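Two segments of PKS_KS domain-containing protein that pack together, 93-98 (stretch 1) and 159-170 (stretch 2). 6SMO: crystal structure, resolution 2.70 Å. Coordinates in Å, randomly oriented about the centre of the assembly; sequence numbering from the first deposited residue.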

# COMPACT_ATOMS: atom_id res chain seq x y z
N GLU B 93 -9.90 12.70 15.66
CA GLU B 93 -8.85 13.72 15.94
C GLU B 93 -8.08 14.06 14.66
O GLU B 93 -7.37 15.09 14.67
CB GLU B 93 -7.89 13.22 17.02
CG GLU B 93 -8.55 13.01 18.37
CD GLU B 93 -7.59 12.61 19.49
OE1 GLU B 93 -6.51 13.21 19.58
OE2 GLU B 93 -7.94 11.70 20.26
N ARG B 94 -8.20 13.24 13.61
CA ARG B 94 -7.53 13.42 12.29
C ARG B 94 -6.01 13.43 12.50
O ARG B 94 -5.34 14.31 11.91
CB ARG B 94 -8.01 14.71 11.62
CG ARG B 94 -9.44 14.65 11.09
CD ARG B 94 -9.52 14.02 9.71
NE ARG B 94 -10.74 14.37 9.01
CZ ARG B 94 -11.94 13.82 9.21
NH1 ARG B 94 -12.10 12.86 10.11
NH2 ARG B 94 -12.98 14.23 8.50
N LYS B 95 -5.49 12.49 13.29
CA LYS B 95 -4.04 12.39 13.66
C LYS B 95 -3.20 12.13 12.40
O LYS B 95 -2.12 12.74 12.28
CB LYS B 95 -3.82 11.28 14.68
CG LYS B 95 -4.16 11.63 16.12
CD LYS B 95 -4.44 10.41 16.98
CE LYS B 95 -3.91 10.53 18.39
NZ LYS B 95 -3.95 9.22 19.09
N TYR B 96 -3.68 11.24 11.52
CA TYR B 96 -2.99 10.84 10.26
C TYR B 96 -2.63 12.09 9.44
O TYR B 96 -1.47 12.19 8.99
CB TYR B 96 -3.87 9.88 9.44
CG TYR B 96 -3.46 9.75 7.99
CD1 TYR B 96 -2.21 9.26 7.65
CD2 TYR B 96 -4.30 10.14 6.97
CE1 TYR B 96 -1.81 9.15 6.32
CE2 TYR B 96 -3.93 10.03 5.64
CZ TYR B 96 -2.68 9.53 5.31
OH TYR B 96 -2.30 9.42 4.01
N LEU B 97 -3.60 13.00 9.27
CA LEU B 97 -3.42 14.27 8.52
C LEU B 97 -2.57 15.25 9.34
O LEU B 97 -1.73 15.94 8.74
CB LEU B 97 -4.80 14.86 8.20
CG LEU B 97 -4.82 16.15 7.37
CD1 LEU B 97 -3.91 16.04 6.15
CD2 LEU B 97 -6.24 16.49 6.95
N GLN B 98 -2.77 15.29 10.67
CA GLN B 98 -2.08 16.23 11.59
C GLN B 98 -0.57 15.94 11.59
O GLN B 98 0.20 16.90 11.40
CB GLN B 98 -2.64 16.12 13.01
CG GLN B 98 -2.26 17.29 13.91
CD GLN B 98 -2.24 16.93 15.37
OE1 GLN B 98 -3.22 16.43 15.92
NE2 GLN B 98 -1.11 17.18 16.02
N SER B 159 -21.19 15.99 5.78
CA SER B 159 -20.41 16.38 4.57
C SER B 159 -18.91 16.18 4.83
O SER B 159 -18.19 15.84 3.87
CB SER B 159 -20.71 17.80 4.17
OG SER B 159 -20.03 18.15 2.98
N GLU B 160 -18.47 16.36 6.08
CA GLU B 160 -17.04 16.33 6.50
C GLU B 160 -16.52 14.88 6.53
O GLU B 160 -15.29 14.71 6.48
CB GLU B 160 -16.87 16.98 7.87
CG GLU B 160 -17.31 18.43 7.94
CD GLU B 160 -16.38 19.42 7.25
OE1 GLU B 160 -16.22 19.32 6.02
OE2 GLU B 160 -15.83 20.30 7.95
N ASP B 161 -17.42 13.89 6.62
CA ASP B 161 -17.09 12.45 6.82
C ASP B 161 -16.37 11.87 5.60
O ASP B 161 -15.60 10.90 5.79
CB ASP B 161 -18.34 11.62 7.14
CG ASP B 161 -18.92 11.87 8.52
OD1 ASP B 161 -18.13 12.12 9.45
OD2 ASP B 161 -20.16 11.79 8.65
N TYR B 162 -16.62 12.41 4.40
CA TYR B 162 -16.06 11.90 3.11
C TYR B 162 -14.53 12.05 3.09
O TYR B 162 -13.87 11.24 2.41
CB TYR B 162 -16.69 12.62 1.92
CG TYR B 162 -16.33 12.04 0.58
CD1 TYR B 162 -16.94 10.88 0.12
CD2 TYR B 162 -15.37 12.63 -0.22
CE1 TYR B 162 -16.61 10.33 -1.11
CE2 TYR B 162 -15.03 12.09 -1.46
CZ TYR B 162 -15.65 10.94 -1.90
OH TYR B 162 -15.32 10.40 -3.11
N ASP B 163 -14.00 13.05 3.81
CA ASP B 163 -12.54 13.36 3.88
C ASP B 163 -11.79 12.24 4.60
O ASP B 163 -10.59 12.07 4.32
CB ASP B 163 -12.30 14.71 4.56
CG ASP B 163 -12.92 15.90 3.84
OD1 ASP B 163 -13.05 15.83 2.60
OD2 ASP B 163 -13.27 16.88 4.52
N SER B 164 -12.47 11.50 5.49
CA SER B 164 -11.89 10.38 6.28
C SER B 164 -11.54 9.20 5.37
O SER B 164 -10.52 8.53 5.64
CB SER B 164 -12.83 9.95 7.38
OG SER B 164 -13.13 11.04 8.25
N PHE B 165 -12.35 8.95 4.33
CA PHE B 165 -12.20 7.81 3.39
C PHE B 165 -11.12 8.11 2.34
O PHE B 165 -10.68 7.16 1.66
CB PHE B 165 -13.54 7.48 2.74
CG PHE B 165 -14.54 6.84 3.68
CD1 PHE B 165 -15.33 7.62 4.50
CD2 PHE B 165 -14.67 5.46 3.74
CE1 PHE B 165 -16.25 7.03 5.37
CE2 PHE B 165 -15.58 4.87 4.60
CZ PHE B 165 -16.37 5.66 5.42
N ASP B 166 -10.70 9.38 2.22
CA ASP B 166 -9.59 9.81 1.32
C ASP B 166 -8.26 9.31 1.90
O ASP B 166 -7.87 9.79 2.98
CB ASP B 166 -9.60 11.33 1.13
CG ASP B 166 -8.50 11.86 0.22
OD1 ASP B 166 -7.85 11.05 -0.47
OD2 ASP B 166 -8.29 13.09 0.22
N PHE B 167 -7.61 8.38 1.20
CA PHE B 167 -6.32 7.75 1.60
C PHE B 167 -5.17 8.75 1.43
O PHE B 167 -4.25 8.73 2.27
CB PHE B 167 -6.06 6.48 0.78
CG PHE B 167 -5.99 5.21 1.59
CD1 PHE B 167 -7.15 4.59 2.04
CD2 PHE B 167 -4.77 4.62 1.89
CE1 PHE B 167 -7.08 3.41 2.78
CE2 PHE B 167 -4.71 3.45 2.63
CZ PHE B 167 -5.86 2.85 3.07
N SER B 168 -5.22 9.58 0.38
CA SER B 168 -4.16 10.56 0.02
C SER B 168 -4.53 11.96 0.52
O SER B 168 -4.31 12.93 -0.23
CB SER B 168 -3.91 10.55 -1.47
OG SER B 168 -5.09 10.91 -2.18
N SER B 169 -5.05 12.07 1.74
CA SER B 169 -5.34 13.35 2.44
C SER B 169 -4.01 14.04 2.79
O SER B 169 -3.90 15.26 2.56
CB SER B 169 -6.18 13.14 3.67
OG SER B 169 -7.47 12.66 3.32
N ALA B 170 -3.05 13.26 3.31
CA ALA B 170 -1.71 13.72 3.75
C ALA B 170 -0.91 14.24 2.55
O ALA B 170 -0.31 15.33 2.68
CB ALA B 170 -1.00 12.59 4.44

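How do the two backbones lie against each other? Stretch 1 begins as a loop and turns into a helix at Lys95, with Arg94 at the N-cap position; the bond from Gln98 N to Arg94 O, 3.0 Å, belongs to this first turn. The chains sit closest where two helix starts meet, Leu97 CA lying 5.1 Å from Ala170 CA. Toward the loop the gap widens, to 8.0 Å between Arg94 CA and Ser164 CA, so contact there depends on a long side chain. Glu93, Lys95 and Gln98 do not reach stretch 2, and the contact, burying 368 Å² in all, rests on Arg94, Tyr96 and Leu97.

What does Arg94 do across the wider gap? Its CA-to-CB bond points sideways, but the long side chain bends to carry the guanidinium to the backbone near Glu160 and to Ser164. Ser164 OG lies over one face of the group, 2.8 Å from Arg94 NH1, while Glu160 O approaches at the edge, 3.1 Å from Arg94 NH2. Both oxygens are near enough for favourable electrostatics with the positive charge, yet the angles are too poor for hydrogen bonds. The N–H groups lie in the guanidinium plane, so an oxygen over the face is badly placed to receive one. Asp163 adds only a looser contact, through its CB, 4.0 Å from Arg94 NH2.

Where is the one hydrogen bond between the stretches? It comes from Tyr96, whose CA-to-CB bond points toward stretch 2 and whose ring spans the space to the loop before the second helix. Tyr96 OH donates to Phe167 O at 2.7 Å, giving a buried hydroxyl a backbone acceptor. The Phe167 side chain is not needed for this bond, and its CA-to-CB bond points away. The same ring has an apolar neighbour: Ala170 CB lies 3.6 Å from Tyr96 CZ, so the methyl group packs close to the carbon that bears the hydroxyl.

How does Leu97 close the contact? Its CA-to-CB bond runs sideways, but CD1 comes nearer and settles against the start of the second helix, 3.7 Å from Ser169 O and 4.0 Å from Ala170 CA. These are van der Waals contacts, made largely with backbone. Ser169 can present its CB to Leu97 CD1, at 4.4 Å, while its hydroxyl is engaged within its own stretch: Ser169 OG donates to Asp166 O at 2.9 Å, tying the helix start to the preceding loop.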